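Long-range contacts in 5'-tyrosyl-DNA phosphodiesterase (Caenorhabditis elegans, PDB 4FVA), which belongs to the endonuclease/exonuclease/phosphatase family of the DNase I-like clan and carries a magnesium ion in this structure: residues I47-L58 and K75-V85; S28-I39 and I237-S245. One frame throughout, in Å; residues are numbered along the deposited sequence.

Contact 1: I47-L58 and K75-V85. With MG (magnesium ion), chain F.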
loop_
_atom_site.group_PDB
_atom_site.type_symbol
_atom_site.label_atom_id
_atom_site.label_comp_id
_atom_site.label_asym_id
_atom_site.label_seq_id
_atom_site.Cartn_x
_atom_site.Cartn_y
_atom_site.Cartn_z
ATOM N N ILE A 47 7.148 -5.326 5.746
ATOM C CA ILE A 47 7.027 -3.976 5.220
ATOM C C ILE A 47 5.545 -3.641 5.132
ATOM O O ILE A 47 4.746 -4.460 4.686
ATOM C CB ILE A 47 7.681 -3.863 3.825
ATOM C CG1 ILE A 47 9.190 -4.134 3.920
ATOM C CG2 ILE A 47 7.434 -2.485 3.207
ATOM C CD1 ILE A 47 9.827 -4.421 2.571
ATOM N N LEU A 48 5.180 -2.445 5.572
ATOM C CA LEU A 48 3.784 -2.043 5.561
ATOM C C LEU A 48 3.607 -0.664 4.948
ATOM O O LEU A 48 4.243 0.295 5.384
ATOM C CB LEU A 48 3.215 -2.073 6.985
ATOM C CG LEU A 48 1.816 -1.491 7.212
ATOM C CD1 LEU A 48 0.743 -2.410 6.574
ATOM C CD2 LEU A 48 1.540 -1.291 8.711
ATOM N N PHE A 49 2.754 -0.585 3.923
ATOM C CA PHE A 49 2.324 0.683 3.333
ATOM C C PHE A 49 0.957 1.101 3.885
ATOM O O PHE A 49 0.022 0.309 3.854
ATOM C CB PHE A 49 2.177 0.534 1.812
ATOM C CG PHE A 49 3.475 0.366 1.066
ATOM C CD1 PHE A 49 4.696 0.371 1.721
ATOM C CD2 PHE A 49 3.461 0.200 -0.321
ATOM C CE1 PHE A 49 5.895 0.230 1.005
ATOM C CE2 PHE A 49 4.651 0.054 -1.042
ATOM C CZ PHE A 49 5.872 0.071 -0.377
ATOM N N LEU A 50 0.823 2.342 4.354
ATOM C CA LEU A 50 -0.495 2.874 4.739
ATOM C C LEU A 50 -0.857 4.092 3.894
ATOM O O LEU A 50 0.029 4.862 3.511
ATOM C CB LEU A 50 -0.516 3.289 6.214
ATOM C CG LEU A 50 -0.159 2.204 7.237
ATOM C CD1 LEU A 50 -0.162 2.805 8.640
ATOM C CD2 LEU A 50 -1.171 1.051 7.134
ATOM N N GLN A 51 -2.153 4.265 3.630
ATOM C CA GLN A 51 -2.675 5.472 3.005
ATOM C C GLN A 51 -3.856 6.017 3.815
ATOM O O GLN A 51 -4.485 5.282 4.589
ATOM C CB GLN A 51 -3.099 5.202 1.552
ATOM C CG GLN A 51 -2.062 4.490 0.703
ATOM C CD GLN A 51 -2.122 2.977 0.818
ATOM O OE1 GLN A 51 -3.205 2.398 0.972
ATOM N NE2 GLN A 51 -0.945 2.321 0.738
ATOM N N GLU A 52 -4.178 7.294 3.611
ATOM C CA GLU A 52 -5.216 7.974 4.387
ATOM C C GLU A 52 -4.990 7.848 5.887
ATOM O O GLU A 52 -5.916 7.565 6.643
ATOM C CB GLU A 52 -6.625 7.483 4.015
ATOM C CG GLU A 52 -7.207 8.232 2.833
ATOM C CD GLU A 52 -8.671 7.970 2.626
ATOM O OE1 GLU A 52 -9.466 8.118 3.595
ATOM O OE2 GLU A 52 -9.018 7.591 1.484
ATOM N N VAL A 53 -3.752 8.067 6.307
ATOM C CA VAL A 53 -3.409 8.181 7.717
ATOM C C VAL A 53 -3.726 9.621 8.112
ATOM O O VAL A 53 -3.452 10.535 7.332
ATOM C CB VAL A 53 -1.925 7.901 7.933
ATOM C CG1 VAL A 53 -1.587 7.919 9.419
ATOM C CG2 VAL A 53 -1.550 6.546 7.300
ATOM N N VAL A 54 -4.291 9.821 9.306
ATOM C CA VAL A 54 -4.575 11.161 9.841
ATOM C C VAL A 54 -3.924 11.373 11.206
ATOM O O VAL A 54 -3.556 10.411 11.880
ATOM C CB VAL A 54 -6.100 11.431 9.937
ATOM C CG1 VAL A 54 -6.758 11.345 8.559
ATOM C CG2 VAL A 54 -6.763 10.442 10.913
ATOM N N ASP A 55 -3.757 12.631 11.605
ATOM C CA ASP A 55 -3.118 12.937 12.889
ATOM C C ASP A 55 -3.975 12.477 14.057
ATOM O O ASP A 55 -3.469 11.994 15.069
ATOM C CB ASP A 55 -2.837 14.433 13.008
ATOM C CG ASP A 55 -1.769 14.908 12.043
ATOM O OD1 ASP A 55 -0.891 14.106 11.653
ATOM O OD2 ASP A 55 -1.839 16.083 11.633
ATOM N N ARG A 56 -5.282 12.648 13.912
ATOM C CA ARG A 56 -6.214 12.323 14.985
ATOM C C ARG A 56 -6.255 10.832 15.296
ATOM O O ARG A 56 -6.485 9.999 14.405
ATOM C CB ARG A 56 -7.613 12.822 14.631
ATOM C CG ARG A 56 -8.688 12.450 15.648
ATOM C CD ARG A 56 -10.057 12.908 15.159
ATOM N NE ARG A 56 -11.129 12.093 15.729
ATOM C CZ ARG A 56 -12.257 11.803 15.088
ATOM N NH1 ARG A 56 -12.460 12.271 13.862
ATOM N NH2 ARG A 56 -13.175 11.043 15.667
ATOM N N ASP A 57 -6.058 10.500 16.568
ATOM C CA ASP A 57 -6.132 9.117 17.021
ATOM C C ASP A 57 -5.060 8.252 16.357
ATOM O O ASP A 57 -5.279 7.072 16.081
ATOM C CB ASP A 57 -7.528 8.530 16.758
ATOM C CG ASP A 57 -8.597 9.136 17.668
ATOM O OD1 ASP A 57 -8.243 9.549 18.789
ATOM O OD2 ASP A 57 -9.786 9.187 17.268
ATOM N N LEU A 58 -3.895 8.845 16.119
ATOM C CA LEU A 58 -2.803 8.133 15.468
ATOM C C LEU A 58 -2.041 7.229 16.455
ATOM O O LEU A 58 -1.307 6.316 16.049
ATOM C CB LEU A 58 -1.869 9.148 14.808
ATOM C CG LEU A 58 -0.693 8.612 13.998
ATOM C CD1 LEU A 58 -1.177 7.837 12.773
ATOM C CD2 LEU A 58 0.171 9.781 13.571
ATOM N N LYS A 75 3.303 14.358 7.554
ATOM C CA LYS A 75 2.579 14.430 8.815
ATOM C C LYS A 75 2.127 15.863 9.085
ATOM O O LYS A 75 2.853 16.818 8.780
ATOM C CB LYS A 75 3.440 13.890 9.965
ATOM C CG LYS A 75 2.646 13.557 11.220
ATOM C CD LYS A 75 3.437 12.675 12.182
ATOM C CE LYS A 75 2.556 12.178 13.328
ATOM N NZ LYS A 75 1.965 13.307 14.115
ATOM N N GLY A 76 0.921 16.016 9.635
ATOM C CA GLY A 76 0.361 17.338 9.877
ATOM C C GLY A 76 -0.553 17.844 8.763
ATOM O O GLY A 76 -1.338 18.771 8.967
ATOM N N CYS A 77 -0.438 17.257 7.574
ATOM C CA CYS A 77 -1.377 17.537 6.485
ATOM C C CYS A 77 -2.723 16.887 6.818
ATOM O O CYS A 77 -2.803 16.079 7.752
ATOM C CB CYS A 77 -0.805 16.999 5.169
ATOM S SG CYS A 77 -1.828 17.176 3.668
ATOM N N GLN A 78 -3.780 17.221 6.082
ATOM C CA GLN A 78 -5.109 16.634 6.376
ATOM C C GLN A 78 -5.060 15.095 6.434
ATOM O O GLN A 78 -5.647 14.467 7.325
ATOM C CB GLN A 78 -6.139 17.090 5.345
ATOM C CG GLN A 78 -7.575 16.645 5.654
ATOM C CD GLN A 78 -8.502 16.813 4.464
ATOM O OE1 GLN A 78 -8.114 17.385 3.444
ATOM N NE2 GLN A 78 -9.721 16.282 4.571
ATOM N N TYR A 79 -4.406 14.488 5.445
ATOM C CA TYR A 79 -4.139 13.046 5.462
ATOM C C TYR A 79 -2.888 12.746 4.640
ATOM O O TYR A 79 -2.446 13.579 3.846
ATOM C CB TYR A 79 -5.361 12.247 4.986
ATOM C CG TYR A 79 -5.813 12.578 3.586
ATOM C CD1 TYR A 79 -6.436 13.785 3.305
ATOM C CD2 TYR A 79 -5.641 11.665 2.552
ATOM C CE1 TYR A 79 -6.866 14.086 2.015
ATOM C CE2 TYR A 79 -6.056 11.955 1.265
ATOM C CZ TYR A 79 -6.673 13.168 1.003
ATOM O OH TYR A 79 -7.102 13.448 -0.282
ATOM N N TYR A 80 -2.283 11.583 4.854
ATOM C CA TYR A 80 -0.970 11.324 4.272
ATOM C C TYR A 80 -0.700 9.817 4.267
ATOM O O TYR A 80 -1.588 9.021 4.612
ATOM C CB TYR A 80 0.113 12.094 5.051
ATOM C CG TYR A 80 -0.044 12.005 6.568
ATOM C CD1 TYR A 80 0.555 10.977 7.293
ATOM C CD2 TYR A 80 -0.799 12.944 7.265
ATOM C CE1 TYR A 80 0.393 10.879 8.681
ATOM C CE2 TYR A 80 -0.954 12.864 8.647
ATOM C CZ TYR A 80 -0.365 11.831 9.346
ATOM O OH TYR A 80 -0.526 11.752 10.721
ATOM N N THR A 81 0.482 9.414 3.816
ATOM C CA THR A 81 0.789 7.992 3.771
ATOM C C THR A 81 1.909 7.643 4.746
ATOM O O THR A 81 2.547 8.531 5.315
ATOM C CB THR A 81 1.165 7.534 2.352
ATOM O OG1 THR A 81 2.352 8.212 1.932
ATOM C CG2 THR A 81 0.030 7.856 1.380
ATOM N N ALA A 82 2.150 6.354 4.942
ATOM C CA ALA A 82 3.250 5.935 5.798
ATOM C C ALA A 82 3.887 4.672 5.232
ATOM O O ALA A 82 3.211 3.851 4.598
ATOM C CB ALA A 82 2.767 5.703 7.232
ATOM N N ILE A 83 5.185 4.520 5.478
ATOM C CA ILE A 83 5.869 3.270 5.186
ATOM C C ILE A 83 6.514 2.819 6.487
ATOM O O ILE A 83 7.255 3.591 7.114
ATOM C CB ILE A 83 6.946 3.451 4.084
ATOM C CG1 ILE A 83 6.303 3.988 2.791
ATOM C CG2 ILE A 83 7.700 2.120 3.816
ATOM C CD1 ILE A 83 7.296 4.229 1.668
ATOM N N LEU A 84 6.205 1.599 6.910
ATOM C CA LEU A 84 6.811 1.034 8.114
ATOM C C LEU A 84 7.693 -0.126 7.703
ATOM O O LEU A 84 7.261 -0.994 6.931
ATOM C CB LEU A 84 5.748 0.556 9.113
ATOM C CG LEU A 84 4.826 1.591 9.772
ATOM C CD1 LEU A 84 3.763 2.119 8.789
ATOM C CD2 LEU A 84 4.164 1.002 11.016
ATOM N N VAL A 85 8.916 -0.148 8.230
ATOM C CA VAL A 85 9.857 -1.213 7.935
ATOM C C VAL A 85 10.477 -1.802 9.198
ATOM O O VAL A 85 10.567 -1.147 10.236
ATOM C CB VAL A 85 10.996 -0.748 6.997
ATOM C CG1 VAL A 85 10.441 -0.315 5.614
ATOM C CG2 VAL A 85 11.786 0.376 7.664
HETATM MG MG MG F . -11.834 7.204 3.227
HETATM O O HOH W 1 -4.298 14.832 10.116
HETATM O O HOH W 2 -0.890 12.854 15.933
HETATM O O HOH W 3 -13.681 8.896 3.720
HETATM O O HOH W 4 -10.836 4.952 2.790
#
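A G1 beta bulge sets the backbones of Glu-52 and Val-53 together across from Tyr-80 of the antiparallel partner strand. Val-53 N donates to Tyr-80 O at 2.9 Å, and Tyr-80 N returns a bond to Val-53 O. The Tyr-80 ring folds back over this pair. Its CG takes the crowded position between backbone N and carbonyl carbon (chi1 44°), which sets one face over Val-53 O. The opposite face lies against Lys-75 CA. Val-53 CG1 packs on Tyr-80 CE1 at 3.6 Å. The phenol then reaches Asp-55: Tyr-80 OH donates to Asp-55 OD1 at 2.6 Å, on the anti side and 27° out of the carboxylate plane. The same OD1 receives a weak bond from Gly-76 N and a long salt bridge from Lys-75 NZ. Before the bulge the strands pair regularly, and Leu-50 N meets Ala-82 O at 2.8 Å. Leu-48, Leu-50 and Leu-84 pack together on one face of the sheet, with Leu-50 CD1 4.0 Å from Leu-84 CD1. Phe-49 lies beside Ile-83 on the other. At the bulge Glu-52 points away from the partner strand. Its OE1 binds magnesium at 2.6 Å, and Asn-20 holds OE2. Asp-22 completes the protein part of this DNase I-like metal site.

Contact 2: S28-I39 and I237-S245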
loop_
_atom_site.group_PDB
_atom_site.type_symbol
_atom_site.label_atom_id
_atom_site.label_comp_id
_atom_site.label_asym_id
_atom_site.label_seq_id
_atom_site.Cartn_x
_atom_site.Cartn_y
_atom_site.Cartn_z
ATOM N N SER A 28 -15.857 6.005 15.012
ATOM C CA SER A 28 -15.126 4.926 15.683
ATOM C C SER A 28 -13.650 4.896 15.283
ATOM O O SER A 28 -13.030 3.827 15.246
ATOM C CB SER A 28 -15.765 3.566 15.377
ATOM O OG SER A 28 -17.055 3.460 15.946
ATOM N N LEU A 29 -13.094 6.063 14.976
ATOM C CA LEU A 29 -11.722 6.148 14.482
ATOM C C LEU A 29 -10.684 5.504 15.424
ATOM O O LEU A 29 -9.792 4.769 14.978
ATOM C CB LEU A 29 -11.347 7.595 14.156
ATOM C CG LEU A 29 -9.940 7.791 13.584
ATOM C CD1 LEU A 29 -9.794 7.029 12.264
ATOM C CD2 LEU A 29 -9.623 9.294 13.377
ATOM N N LEU A 30 -10.752 5.828 16.713
ATOM C CA LEU A 30 -9.785 5.274 17.658
ATOM C C LEU A 30 -9.899 3.758 17.734
ATOM O O LEU A 30 -8.903 3.046 17.624
ATOM C CB LEU A 30 -9.922 5.906 19.052
ATOM C CG LEU A 30 -8.914 5.370 20.092
ATOM C CD1 LEU A 30 -7.485 5.558 19.623
ATOM C CD2 LEU A 30 -9.086 6.090 21.417
ATOM N N THR A 31 -11.115 3.251 17.883
ATOM C CA THR A 31 -11.294 1.808 17.949
ATOM C C THR A 31 -10.760 1.145 16.680
ATOM O O THR A 31 -10.109 0.087 16.739
ATOM C CB THR A 31 -12.776 1.436 18.170
ATOM O OG1 THR A 31 -13.214 1.946 19.433
ATOM C CG2 THR A 31 -12.976 -0.067 18.152
ATOM N N ARG A 32 -11.037 1.767 15.537
ATOM C CA ARG A 32 -10.602 1.228 14.250
ATOM C C ARG A 32 -9.072 1.253 14.112
ATOM O O ARG A 32 -8.476 0.296 13.611
ATOM C CB ARG A 32 -11.289 1.951 13.077
ATOM C CG ARG A 32 -12.815 1.696 12.964
ATOM C CD ARG A 32 -13.514 2.664 11.983
ATOM N NE ARG A 32 -12.683 2.851 10.813
ATOM C CZ ARG A 32 -12.275 4.018 10.334
ATOM N NH1 ARG A 32 -12.695 5.154 10.873
ATOM N NH2 ARG A 32 -11.468 4.033 9.278
ATOM N N MET A 33 -8.433 2.334 14.563
ATOM C CA MET A 33 -6.968 2.396 14.469
ATOM C C MET A 33 -6.317 1.358 15.397
ATOM O O MET A 33 -5.305 0.763 15.051
ATOM C CB MET A 33 -6.428 3.801 14.758
ATOM C CG MET A 33 -6.856 4.878 13.745
ATOM S SD MET A 33 -6.457 4.469 12.034
ATOM C CE MET A 33 -7.936 3.584 11.574
ATOM N N LYS A 34 -6.908 1.145 16.572
ATOM C CA LYS A 34 -6.459 0.071 17.456
ATOM C C LYS A 34 -6.594 -1.278 16.759
ATOM O O LYS A 34 -5.727 -2.130 16.890
ATOM C CB LYS A 34 -7.255 0.056 18.767
ATOM C CG LYS A 34 -6.945 1.215 19.707
ATOM C CD LYS A 34 -7.829 1.130 20.962
ATOM C CE LYS A 34 -7.508 2.251 21.952
ATOM N NZ LYS A 34 -8.418 2.255 23.140
ATOM N N ALA A 35 -7.700 -1.484 16.044
ATOM C CA ALA A 35 -7.896 -2.729 15.290
ATOM C C ALA A 35 -6.857 -2.869 14.179
ATOM O O ALA A 35 -6.333 -3.968 13.930
ATOM C CB ALA A 35 -9.318 -2.817 14.726
ATOM N N VAL A 36 -6.576 -1.763 13.489
ATOM C CA VAL A 36 -5.537 -1.788 12.469
ATOM C C VAL A 36 -4.201 -2.237 13.081
ATOM O O VAL A 36 -3.550 -3.137 12.566
ATOM C CB VAL A 36 -5.358 -0.410 11.778
ATOM C CG1 VAL A 36 -4.078 -0.404 10.932
ATOM C CG2 VAL A 36 -6.580 -0.081 10.893
ATOM N N ALA A 37 -3.796 -1.616 14.180
ATOM C CA ALA A 37 -2.525 -1.978 14.792
ATOM C C ALA A 37 -2.547 -3.437 15.245
ATOM O O ALA A 37 -1.552 -4.150 15.116
ATOM C CB ALA A 37 -2.190 -1.043 15.949
ATOM N N HIS A 38 -3.692 -3.873 15.757
ATOM C CA HIS A 38 -3.872 -5.256 16.172
ATOM C C HIS A 38 -3.641 -6.242 15.026
ATOM O O HIS A 38 -2.911 -7.235 15.169
ATOM C CB HIS A 38 -5.280 -5.441 16.742
ATOM C CG HIS A 38 -5.487 -6.746 17.437
ATOM N ND1 HIS A 38 -5.874 -7.893 16.772
ATOM C CD2 HIS A 38 -5.370 -7.089 18.742
ATOM C CE1 HIS A 38 -5.977 -8.884 17.639
ATOM N NE2 HIS A 38 -5.680 -8.421 18.841
ATOM N N ILE A 39 -4.257 -5.958 13.884
ATOM C CA ILE A 39 -4.152 -6.834 12.723
ATOM C C ILE A 39 -2.720 -6.873 12.180
ATOM O O ILE A 39 -2.208 -7.938 11.819
ATOM C CB ILE A 39 -5.178 -6.423 11.622
ATOM C CG1 ILE A 39 -6.577 -6.911 12.019
ATOM C CG2 ILE A 39 -4.779 -7.006 10.273
ATOM C CD1 ILE A 39 -7.717 -6.090 11.446
ATOM N N ILE A 237 -15.271 -5.411 13.558
ATOM C CA ILE A 237 -14.887 -5.204 14.945
ATOM C C ILE A 237 -16.128 -5.375 15.813
ATOM O O ILE A 237 -17.146 -4.742 15.559
ATOM C CB ILE A 237 -14.282 -3.797 15.153
ATOM C CG1 ILE A 237 -13.058 -3.581 14.238
ATOM C CG2 ILE A 237 -13.886 -3.596 16.598
ATOM C CD1 ILE A 237 -12.691 -2.104 14.044
ATOM N N ARG A 238 -16.050 -6.212 16.845
ATOM C CA ARG A 238 -17.247 -6.515 17.625
ATOM C C ARG A 238 -17.789 -5.328 18.408
ATOM O O ARG A 238 -18.991 -5.084 18.392
ATOM C CB ARG A 238 -17.031 -7.703 18.569
ATOM C CG ARG A 238 -18.335 -8.143 19.275
ATOM C CD ARG A 238 -18.104 -9.283 20.269
ATOM N NE ARG A 238 -19.331 -9.720 20.940
ATOM C CZ ARG A 238 -19.684 -9.350 22.170
ATOM N NH1 ARG A 238 -18.899 -8.540 22.869
ATOM N NH2 ARG A 238 -20.818 -9.796 22.707
ATOM N N SER A 239 -16.918 -4.588 19.085
ATOM C CA SER A 239 -17.387 -3.531 19.979
ATOM C C SER A 239 -18.141 -2.399 19.265
ATOM O O SER A 239 -19.028 -1.762 19.849
ATOM C CB SER A 239 -16.214 -2.966 20.788
ATOM O OG SER A 239 -15.278 -2.307 19.949
ATOM N N CYS A 240 -17.802 -2.146 18.007
ATOM C CA CYS A 240 -18.413 -1.025 17.290
ATOM C C CYS A 240 -19.066 -1.476 15.986
ATOM O O CYS A 240 -19.597 -0.653 15.247
ATOM C CB CYS A 240 -17.392 0.078 17.019
ATOM S SG CYS A 240 -15.967 -0.457 16.047
ATOM N N LEU A 241 -18.949 -2.765 15.669
ATOM C CA LEU A 241 -19.646 -3.338 14.513
ATOM C C LEU A 241 -19.282 -2.721 13.160
ATOM O O LEU A 241 -20.072 -2.769 12.221
ATOM C CB LEU A 241 -21.168 -3.282 14.720
ATOM C CG LEU A 241 -21.669 -4.004 15.969
ATOM C CD1 LEU A 241 -23.217 -3.967 16.043
ATOM C CD2 LEU A 241 -21.175 -5.447 15.935
ATOM N N CYS A 242 -18.104 -2.126 13.052
ATOM C CA CYS A 242 -17.641 -1.690 11.737
ATOM C C CYS A 242 -16.335 -2.402 11.373
ATOM O O CYS A 242 -15.688 -3.040 12.230
ATOM C CB CYS A 242 -17.477 -0.178 11.699
ATOM S SG CYS A 242 -16.190 0.397 12.817
ATOM N N PHE A 243 -15.954 -2.326 10.100
ATOM C CA PHE A 243 -14.673 -2.852 9.677
ATOM C C PHE A 243 -13.593 -1.831 10.010
ATOM O O PHE A 243 -13.895 -0.648 10.184
ATOM C CB PHE A 243 -14.700 -3.166 8.189
ATOM C CG PHE A 243 -15.716 -4.217 7.814
ATOM C CD1 PHE A 243 -15.399 -5.568 7.900
ATOM C CD2 PHE A 243 -16.989 -3.855 7.379
ATOM C CE1 PHE A 243 -16.322 -6.544 7.556
ATOM C CE2 PHE A 243 -17.932 -4.832 7.038
ATOM C CZ PHE A 243 -17.603 -6.170 7.126
ATOM N N PRO A 244 -12.332 -2.280 10.135
ATOM C CA PRO A 244 -11.264 -1.312 10.418
ATOM C C PRO A 244 -11.230 -0.210 9.369
ATOM O O PRO A 244 -10.992 0.952 9.680
ATOM C CB PRO A 244 -9.988 -2.168 10.330
ATOM C CG PRO A 244 -10.444 -3.560 10.713
ATOM C CD PRO A 244 -11.832 -3.669 10.090
ATOM N N SER A 245 -11.502 -0.588 8.130
ATOM C CA SER A 245 -11.473 0.344 7.008
ATOM C C SER A 245 -12.512 -0.060 5.980
ATOM O O SER A 245 -12.968 -1.195 5.988
ATOM C CB SER A 245 -10.079 0.337 6.365
ATOM O OG SER A 245 -10.056 1.117 5.181
HETATM O O HOH W 5 -15.975 0.840 20.595
#
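Pro-244 and Ile-237 form the apolar centre against Ala-35, Val-36 and Ile-39. Here a loop between two sheet strands packs along one side of helix 29-43 in the DNase I-like fold. Ile-237 has CG1 anti to its carbonyl carbon (chi1 -58°) and an extended chi2, which carries CD1 to Ala-35 CB at 3.5 Å. The Pro-244 ring sits further along the helix. Ile-39 meets it at about a right angle, with Ile-39 CD1 3.8 Å from Pro-244 CG. Val-36 CG2 touches Pro-244 CB. Trp-19 of strand 13-20 also touches Val-36, Ile-39 and Pro-244. Toward the start of the helix the packing turns to sulfur. Cys-240 SG lies 3.7 Å from Thr-31 CG2, and Cys-242 SG rests on Arg-32 CD at 3.6 Å. Water 5 joins Thr-31 OG1 to Ser-239 OG. The Arg-32 chain bends at chi3 (41°), which turns the guanidinium edge to the loop backbone. Arg-32 NH2 also bonds the carbonyl of Asp-22, and NH1 those of Asp-25 and Arg-27. Met-33 CE lies over one guanidinium face. Arg-32 NE donates to Pro-244 O at 2.8 Å, from 50° out of the carbonyl plane, and NH2 adds a weak bond to the same oxygen.

From the N terminus, strand 13-20 leads through the loop bearing Asp-22 to helix 29-43, the helical side of contact 2. Strand 47-53 follows and enters contact 1. That contact closes a short loop, with 16 residues between its segments, when the chain returns as strand 80-86. Contact 2 closes only after 197 intervening residues, so contact 1 lies wholly within its span. The two do not cross. Their centres are 16 Å apart, yet they touch: Asp-57 and Arg-56 pack on Leu-29, Leu-30 and Met-33. Contact 1 joins neighbouring strands of the six-stranded sheet. Contact 2 ties the helix to the loop between strands 226-232 and 249-255.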